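Local coordinates for uncharacterized conserved protein (Staphylococcus epidermidis, PDB 3FRM) that is of unknown function but carries an acetyltransferase (GNAT) family domain, so it may bind an acyl-CoA donor and transfer its acyl group to an acceptor, at residues 134-139 and 150-155; 141-146 and 248-253. All coordinates share one frame; numbering follows the deposited sequence.

Interaction 1 of 2, residues 134-139 and 150-155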
ATOM      1  N   HIS A 134      13.387  -8.928  19.598  1.00 21.53           N
ATOM      2  CA  HIS A 134      13.383 -10.109  18.791  1.00 22.32           C
ATOM      3  C   HIS A 134      12.401 -10.037  17.629  1.00 21.67           C
ATOM      4  O   HIS A 134      12.729 -10.436  16.513  1.00 21.32           O
ATOM      5  CB  HIS A 134      13.069 -11.321  19.655  1.00 23.49           C
ATOM      6  CG  HIS A 134      13.004 -12.583  18.872  1.00 25.50           C
ATOM      7  ND1 HIS A 134      11.807 -13.158  18.492  1.00 27.62           N
ATOM      8  CD2 HIS A 134      13.985 -13.345  18.335  1.00 26.57           C
ATOM      9  CE1 HIS A 134      12.055 -14.240  17.777  1.00 29.34           C
ATOM     10  NE2 HIS A 134      13.369 -14.377  17.669  1.00 27.15           N
ATOM     11  N   VAL A 135      11.199  -9.533  17.879  1.00 20.90           N
ATOM     12  CA  VAL A 135      10.225  -9.418  16.812  1.00 19.69           C
ATOM     13  C   VAL A 135      10.674  -8.303  15.865  1.00 20.73           C
ATOM     14  O   VAL A 135      10.631  -8.413  14.624  1.00 19.91           O
ATOM     15  CB  VAL A 135       8.827  -9.087  17.370  1.00 19.76           C
ATOM     16  CG1 VAL A 135       7.836  -8.790  16.198  1.00 16.54           C
ATOM     17  CG2 VAL A 135       8.337 -10.199  18.309  1.00 17.82           C
ATOM     18  N   TYR A 136      11.094  -7.221  16.484  1.00 21.27           N
ATOM     19  CA  TYR A 136      11.600  -6.085  15.777  1.00 22.45           C
ATOM     20  C   TYR A 136      12.624  -6.481  14.695  1.00 22.29           C
ATOM     21  O   TYR A 136      12.528  -6.011  13.558  1.00 20.85           O
ATOM     22  CB  TYR A 136      12.176  -5.075  16.774  1.00 22.86           C
ATOM     23  CG  TYR A 136      12.551  -3.837  16.079  1.00 25.20           C
ATOM     24  CD1 TYR A 136      11.575  -2.892  15.694  1.00 24.78           C
ATOM     25  CD2 TYR A 136      13.872  -3.621  15.732  1.00 23.46           C
ATOM     26  CE1 TYR A 136      11.946  -1.745  14.975  1.00 27.85           C
ATOM     27  CE2 TYR A 136      14.249  -2.493  15.050  1.00 28.10           C
ATOM     28  CZ  TYR A 136      13.300  -1.564  14.663  1.00 28.93           C
ATOM     29  OH  TYR A 136      13.756  -0.472  13.966  1.00 34.63           O
ATOM     30  N   ASP A 137      13.508  -7.407  15.054  1.00 23.37           N
ATOM     31  CA  ASP A 137      14.580  -7.967  14.209  1.00 25.35           C
ATOM     32  C   ASP A 137      14.158  -8.567  12.901  1.00 25.31           C
ATOM     33  O   ASP A 137      14.934  -8.588  11.956  1.00 25.85           O
ATOM     34  CB  ASP A 137      15.340  -9.064  14.974  1.00 25.40           C
ATOM     35  CG  ASP A 137      16.692  -8.618  15.367  1.00 30.97           C
ATOM     36  OD1 ASP A 137      17.675  -9.413  15.333  1.00 38.07           O
ATOM     37  OD2 ASP A 137      16.790  -7.410  15.674  1.00 37.53           O
ATOM     38  N   ALA A 138      12.923  -9.058  12.875  1.00 25.88           N
ATOM     39  CA  ALA A 138      12.266  -9.652  11.709  1.00 24.87           C
ATOM     40  C   ALA A 138      11.760  -8.661  10.710  1.00 24.33           C
ATOM     41  O   ALA A 138      11.490  -9.053   9.592  1.00 25.08           O
ATOM     42  CB  ALA A 138      11.114 -10.499  12.162  1.00 24.98           C
ATOM     43  N   PHE A 139      11.595  -7.402  11.101  1.00 23.97           N
ATOM     44  CA  PHE A 139      11.006  -6.366  10.240  1.00 23.79           C
ATOM     45  C   PHE A 139      11.838  -5.989   9.014  1.00 23.36           C
ATOM     46  O   PHE A 139      13.083  -6.035   9.043  1.00 25.00           O
ATOM     47  CB  PHE A 139      10.871  -5.068  11.031  1.00 24.44           C
ATOM     48  CG  PHE A 139       9.693  -5.015  11.938  1.00 26.29           C
ATOM     49  CD1 PHE A 139       9.211  -6.175  12.563  1.00 27.50           C
ATOM     50  CD2 PHE A 139       9.081  -3.779  12.203  1.00 28.15           C
ATOM     51  CE1 PHE A 139       8.093  -6.118  13.416  1.00 29.53           C
ATOM     52  CE2 PHE A 139       7.989  -3.678  13.058  1.00 28.19           C
ATOM     53  CZ  PHE A 139       7.486  -4.856  13.667  1.00 30.69           C
HETATM   54  N   MSE A 150      21.275   0.148  14.964  1.00 23.48           N
HETATM   55  CA  MSE A 150      21.440   1.358  15.764  1.00 24.46           C
HETATM   56  C   MSE A 150      20.076   1.837  16.266  1.00 23.66           C
HETATM   57  O   MSE A 150      19.992   2.460  17.305  1.00 23.52           O
HETATM   58  CB  MSE A 150      22.346   2.452  15.122  1.00 25.25           C
HETATM   59  CG  MSE A 150      21.736   3.579  14.307  1.00 29.71           C
HETATM   60 SE   MSE A 150      20.216   4.805  14.883  0.90 44.99          SE
HETATM   61  CE  MSE A 150      19.546   5.176  13.071  1.00 38.98           C
ATOM     62  N   VAL A 151      19.005   1.510  15.560  1.00 23.73           N
ATOM     63  CA  VAL A 151      17.688   1.804  16.088  1.00 24.16           C
ATOM     64  C   VAL A 151      17.383   0.849  17.252  1.00 24.71           C
ATOM     65  O   VAL A 151      16.822   1.272  18.244  1.00 24.85           O
ATOM     66  CB  VAL A 151      16.603   1.785  14.995  1.00 24.35           C
ATOM     67  CG1 VAL A 151      15.214   1.800  15.606  1.00 24.00           C
ATOM     68  CG2 VAL A 151      16.783   3.002  14.056  1.00 25.53           C
ATOM     69  N   LYS A 152      17.801  -0.413  17.150  1.00 25.02           N
ATOM     70  CA  LYS A 152      17.672  -1.360  18.253  1.00 25.03           C
ATOM     71  C   LYS A 152      18.335  -0.869  19.513  1.00 24.75           C
ATOM     72  O   LYS A 152      17.729  -0.821  20.563  1.00 25.42           O
ATOM     73  CB  LYS A 152      18.270  -2.709  17.891  1.00 25.38           C
ATOM     74  CG  LYS A 152      17.241  -3.721  17.369  1.00 28.11           C
ATOM     75  CD  LYS A 152      17.921  -5.034  16.967  1.00 30.34           C
ATOM     76  CE  LYS A 152      18.470  -5.799  18.167  1.00 34.35           C
ATOM     77  NZ  LYS A 152      19.640  -6.695  17.851  1.00 35.83           N
ATOM     78  N   GLN A 153      19.586  -0.478  19.401  1.00 25.41           N
ATOM     79  CA  GLN A 153      20.338   0.065  20.522  1.00 25.75           C
ATOM     80  C   GLN A 153      19.623   1.267  21.147  1.00 25.00           C
ATOM     81  O   GLN A 153      19.563   1.424  22.331  1.00 25.36           O
ATOM     82  CB  GLN A 153      21.763   0.452  20.057  1.00 25.35           C
ATOM     83  CG  GLN A 153      22.801  -0.637  20.311  1.00 28.63           C
ATOM     84  CD  GLN A 153      23.302  -0.632  21.765  1.00 33.11           C
ATOM     85  OE1 GLN A 153      22.502  -0.547  22.711  1.00 34.97           O
ATOM     86  NE2 GLN A 153      24.633  -0.695  21.946  1.00 35.41           N
ATOM     87  N   HIS A 154      19.062   2.112  20.331  1.00 25.45           N
ATOM     88  CA  HIS A 154      18.361   3.289  20.837  1.00 26.64           C
ATOM     89  C   HIS A 154      17.128   2.935  21.696  1.00 25.56           C
ATOM     90  O   HIS A 154      17.009   3.405  22.823  1.00 25.96           O
ATOM     91  CB  HIS A 154      18.042   4.197  19.662  1.00 26.90           C
ATOM     92  CG  HIS A 154      17.272   5.427  20.026  1.00 33.45           C
ATOM     93  ND1 HIS A 154      17.706   6.328  20.980  1.00 36.47           N
ATOM     94  CD2 HIS A 154      16.115   5.927  19.530  1.00 35.62           C
ATOM     95  CE1 HIS A 154      16.844   7.326  21.063  1.00 37.03           C
ATOM     96  NE2 HIS A 154      15.871   7.108  20.192  1.00 39.57           N
ATOM     97  N   ILE A 155      16.253   2.076  21.178  1.00 24.98           N
ATOM     98  CA  ILE A 155      15.106   1.546  21.927  1.00 24.02           C
ATOM     99  C   ILE A 155      15.518   0.826  23.221  1.00 24.08           C
ATOM    100  O   ILE A 155      14.900   0.992  24.313  1.00 23.54           O
ATOM    101  CB  ILE A 155      14.320   0.519  21.097  1.00 23.73           C
ATOM    102  CG1 ILE A 155      13.968   1.075  19.732  1.00 22.17           C
ATOM    103  CG2 ILE A 155      13.063   0.050  21.845  1.00 22.11           C
ATOM    104  CD1 ILE A 155      13.130   0.097  18.916  1.00 21.94           C
TER

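Interaction 2 of 2, residues 141-146 and 248-253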
ATOM      1  N   ARG A 141      14.091  -4.042   6.503  1.00 21.07           N
ATOM      2  CA  ARG A 141      15.144  -3.110   6.840  1.00 18.84           C
ATOM      3  C   ARG A 141      15.476  -2.232   5.642  1.00 19.47           C
ATOM      4  O   ARG A 141      16.442  -2.505   4.910  1.00 18.95           O
ATOM      5  CB  ARG A 141      16.348  -3.851   7.345  1.00 18.61           C
ATOM      6  CG  ARG A 141      16.086  -4.609   8.605  1.00 15.57           C
ATOM      7  CD  ARG A 141      17.335  -5.341   9.036  1.00 14.71           C
ATOM      8  NE  ARG A 141      17.036  -6.224  10.143  1.00 10.23           N
ATOM      9  CZ  ARG A 141      17.926  -6.969  10.798  1.00 14.71           C
ATOM     10  NH1 ARG A 141      19.270  -6.941  10.478  1.00 12.94           N
ATOM     11  NH2 ARG A 141      17.471  -7.762  11.785  1.00 13.80           N
ATOM     12  N   PRO A 142      14.682  -1.162   5.435  1.00 18.90           N
ATOM     13  CA  PRO A 142      14.897  -0.457   4.185  1.00 18.80           C
ATOM     14  C   PRO A 142      16.227   0.258   4.090  1.00 18.30           C
ATOM     15  O   PRO A 142      16.604   0.597   2.983  1.00 17.15           O
ATOM     16  CB  PRO A 142      13.724   0.546   4.106  1.00 18.43           C
ATOM     17  CG  PRO A 142      13.164   0.597   5.455  1.00 18.99           C
ATOM     18  CD  PRO A 142      13.492  -0.680   6.156  1.00 18.88           C
ATOM     19  N   PHE A 143      16.918   0.479   5.228  1.00 18.27           N
ATOM     20  CA  PHE A 143      18.179   1.240   5.244  1.00 17.43           C
ATOM     21  C   PHE A 143      19.271   0.309   5.690  1.00 17.08           C
ATOM     22  O   PHE A 143      20.324   0.734   6.127  1.00 16.56           O
ATOM     23  CB  PHE A 143      18.116   2.493   6.147  1.00 16.75           C
ATOM     24  CG  PHE A 143      16.891   3.369   5.903  1.00 17.37           C
ATOM     25  CD1 PHE A 143      16.715   4.036   4.695  1.00 16.27           C
ATOM     26  CD2 PHE A 143      15.922   3.518   6.892  1.00 16.00           C
ATOM     27  CE1 PHE A 143      15.574   4.828   4.468  1.00 16.01           C
ATOM     28  CE2 PHE A 143      14.802   4.317   6.694  1.00 19.58           C
ATOM     29  CZ  PHE A 143      14.613   4.968   5.479  1.00 18.51           C
ATOM     30  N   GLY A 144      19.019  -0.979   5.592  1.00 16.80           N
ATOM     31  CA  GLY A 144      20.088  -1.926   5.901  1.00 16.96           C
ATOM     32  C   GLY A 144      20.237  -2.269   7.357  1.00 17.16           C
ATOM     33  O   GLY A 144      19.605  -1.667   8.225  1.00 17.70           O
ATOM     34  N   ASP A 145      21.097  -3.246   7.605  1.00 17.13           N
ATOM     35  CA  ASP A 145      21.251  -3.931   8.886  1.00 18.48           C
ATOM     36  C   ASP A 145      21.756  -3.048  10.011  1.00 19.21           C
ATOM     37  O   ASP A 145      21.169  -3.010  11.114  1.00 19.38           O
ATOM     38  CB  ASP A 145      22.220  -5.140   8.723  1.00 17.03           C
ATOM     39  CG  ASP A 145      21.654  -6.205   7.786  1.00 19.05           C
ATOM     40  OD1 ASP A 145      22.382  -6.671   6.879  1.00 22.00           O
ATOM     41  OD2 ASP A 145      20.435  -6.544   7.911  1.00 21.43           O
ATOM     42  N   SER A 146      22.874  -2.390   9.732  1.00 18.90           N
ATOM     43  CA  SER A 146      23.513  -1.520  10.688  1.00 19.58           C
ATOM     44  C   SER A 146      22.624  -0.352  11.116  1.00 19.55           C
ATOM     45  O   SER A 146      22.665   0.066  12.282  1.00 19.84           O
ATOM     46  CB  SER A 146      24.862  -1.047  10.116  1.00 20.01           C
ATOM     47  OG  SER A 146      25.225   0.226  10.570  1.00 21.69           O
ATOM     48  N   HIS A 248       6.891  13.633   1.251  1.00 17.97           N
ATOM     49  CA  HIS A 248       8.091  13.631   2.039  1.00 19.26           C
ATOM     50  C   HIS A 248       9.248  13.086   1.172  1.00 17.49           C
ATOM     51  O   HIS A 248       9.088  12.213   0.313  1.00 16.18           O
ATOM     52  CB  HIS A 248       7.917  12.865   3.377  1.00 19.83           C
ATOM     53  CG  HIS A 248       8.235  11.413   3.280  1.00 25.11           C
ATOM     54  ND1 HIS A 248       7.282  10.461   2.979  1.00 29.78           N
ATOM     55  CD2 HIS A 248       9.413  10.750   3.382  1.00 31.50           C
ATOM     56  CE1 HIS A 248       7.855   9.272   2.909  1.00 31.76           C
ATOM     57  NE2 HIS A 248       9.143   9.418   3.163  1.00 35.89           N
ATOM     58  N   ILE A 249      10.401  13.675   1.347  1.00 16.59           N
ATOM     59  CA  ILE A 249      11.511  13.280   0.516  1.00 16.61           C
ATOM     60  C   ILE A 249      12.691  12.976   1.384  1.00 16.08           C
ATOM     61  O   ILE A 249      12.814  13.564   2.447  1.00 14.73           O
ATOM     62  CB  ILE A 249      11.836  14.397  -0.493  1.00 16.30           C
ATOM     63  CG1 ILE A 249      12.171  15.700   0.204  1.00 12.98           C
ATOM     64  CG2 ILE A 249      10.609  14.646  -1.394  1.00 17.36           C
ATOM     65  CD1 ILE A 249      12.868  16.680  -0.750  1.00 14.58           C
ATOM     66  N   LEU A 250      13.582  12.116   0.883  1.00 17.22           N
ATOM     67  CA  LEU A 250      14.740  11.616   1.608  1.00 17.13           C
ATOM     68  C   LEU A 250      15.877  11.379   0.637  1.00 18.21           C
ATOM     69  O   LEU A 250      15.676  10.769  -0.420  1.00 17.69           O
ATOM     70  CB  LEU A 250      14.390  10.270   2.310  1.00 18.12           C
ATOM     71  CG  LEU A 250      15.517   9.492   3.054  1.00 17.65           C
ATOM     72  CD1 LEU A 250      16.161  10.369   4.137  1.00 13.98           C
ATOM     73  CD2 LEU A 250      14.926   8.230   3.725  1.00 15.97           C
ATOM     74  N   LYS A 251      17.056  11.892   0.986  1.00 18.86           N
ATOM     75  CA  LYS A 251      18.311  11.563   0.328  1.00 18.91           C
ATOM     76  C   LYS A 251      19.208  10.999   1.408  1.00 19.82           C
ATOM     77  O   LYS A 251      19.567  11.695   2.337  1.00 20.07           O
ATOM     78  CB  LYS A 251      18.982  12.783  -0.274  1.00 19.16           C
ATOM     79  CG  LYS A 251      20.163  12.434  -1.166  1.00 19.35           C
ATOM     80  CD  LYS A 251      20.705  13.701  -1.817  1.00 25.48           C
ATOM     81  CE  LYS A 251      21.877  13.419  -2.746  1.00 27.06           C
ATOM     82  NZ  LYS A 251      22.104  14.587  -3.661  1.00 30.85           N
ATOM     83  N   GLU A 252      19.561   9.729   1.285  1.00 20.64           N
ATOM     84  CA  GLU A 252      20.271   9.031   2.341  1.00 22.08           C
ATOM     85  C   GLU A 252      21.712   9.505   2.488  1.00 21.81           C
ATOM     86  O   GLU A 252      22.286   9.355   3.566  1.00 22.49           O
ATOM     87  CB  GLU A 252      20.192   7.541   2.104  1.00 21.57           C
ATOM     88  CG  GLU A 252      18.760   6.994   2.269  1.00 26.59           C
ATOM     89  CD  GLU A 252      18.615   5.489   1.947  1.00 30.54           C
ATOM     90  OE1 GLU A 252      17.485   5.086   1.561  1.00 33.77           O
ATOM     91  OE2 GLU A 252      19.597   4.707   2.092  1.00 26.77           O
ATOM     92  N   ASN A 253      22.271  10.125   1.449  1.00 22.05           N
ATOM     93  CA  ASN A 253      23.649  10.644   1.523  1.00 22.71           C
ATOM     94  C   ASN A 253      23.888  12.000   0.885  1.00 24.17           C
ATOM     95  O   ASN A 253      23.775  12.142  -0.343  1.00 25.02           O
ATOM     96  CB  ASN A 253      24.642   9.646   0.929  1.00 21.50           C
ATOM     97  CG  ASN A 253      24.620   8.319   1.659  1.00 23.05           C
ATOM     98  OD1 ASN A 253      25.148   8.159   2.786  1.00 21.89           O
ATOM     99  ND2 ASN A 253      23.965   7.361   1.049  1.00 22.89           N
TER

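Interaction 1 of 2, residues 134-139 and 150-155
Y136 and K152 bring helix 129-136 and the turn after it against helix 145-158, and each serves the contact in two ways. The tyrosine ring leans on the lysine chain at CD2, 3.7 Å from K152 CG, while its far end reaches the neighbouring valine, with OH 3.2 Å from V151 CG1 and CZ 4.0 Å from the same methyl. Both partners meet the ring obliquely, and the side chains of Y136 and V151 lie at about a right angle. With CG of the tyrosine anti to the backbone N (chi1 -173°), the ring spans the gap between backbones whose nearest CA atoms, those of Y136 and K152, are 8.1 Å apart.

Beyond CG, the lysine runs past D137, the two side chains meeting crosswise. K152 CD lies 2.9 Å from D137 OD2, very short for carbon and oxygen and therefore doubtful in detail. The ammonium ends farther off, in a long salt bridge of 3.7 Å between K152 NZ and D137 OD2.

In the second shell, Y136 begins a type I turn that ends at F139, and F139 N bonds to Y136 O. I178 packs against Y136 and F139, while L133 touches K152 and Y132 touches I155. Two helices joined by a short connection thus pack beside strand 174-183, in a region probably belonging to a GNAT-like fold.

The lysine plays a double role: CG touches the tyrosine ring, while the chain beyond it runs past the carboxylate. Given the long separation and surface position, the salt bridge probably contributes modestly.

Interaction 2 of 2, residues 141-146 and 248-253
F143 meets two side chains, one from strand 241-251 and one just after it, and its ring receives them differently. E252 comes to the rim: OE1 lies near the ring plane, 3.4 Å from F143 CD1 and 3.5 Å from F143 CE1, with the carboxylate turned 86° from the ring. L250 and F143 point at one another from opposite directions, and the CD2 methyl of L250 meets the ring obliquely, 3.5 Å from F143 CE1 and 3.7 Å from F143 CZ. An extended chain beyond CG (chi2 176°) lets the glutamate reach the ring from the residue just after the strand.

The ring is also bounded by its own surroundings. P142 CG sits over one face, displaced toward the rim, and Y37 meets F143 edge-to-face while touching L250 and E252 as well. The type I turn from R141 to G144, closed by G144 N to R141 O, presents the phenylalanine just ahead of helix 145-158, whose N-cap position is G144. R141 reaches forward across the turn to D145 in a salt bridge, where R141 NH1 bonds D145 OD2 at 2.8 Å, tilted from the guanidinium plane.

A carboxylate oxygen at the rim of an aromatic ring faces the slightly positive C-H edge, a placement that is probably weakly attractive. Here it supplements a stronger partner, because E252 OE1 also accepts a hydrogen bond from Q96 of strand 96-105; that bond probably helps hold the carboxylate against the phenylalanine.

Interactions 1 and 2 are both surface contacts, with centres 15 Å apart, and both involve helix 145-158: interaction 1 uses the helix itself, interaction 2 the turn leading into it. Residues 134-139 and 150-155 bring two helices together over a short sequence separation, whereas 141-146 and 248-253 join that turn to the end of a strand more than a hundred residues later. Neither has a hydrogen bond across its segments, and an aromatic side chain is central to each. The charges differ: interaction 1 pairs opposite charges across the interface, while interaction 2 sets a carboxylate at a ring edge, and its salt bridge, R141 to D145, stays within 141-146.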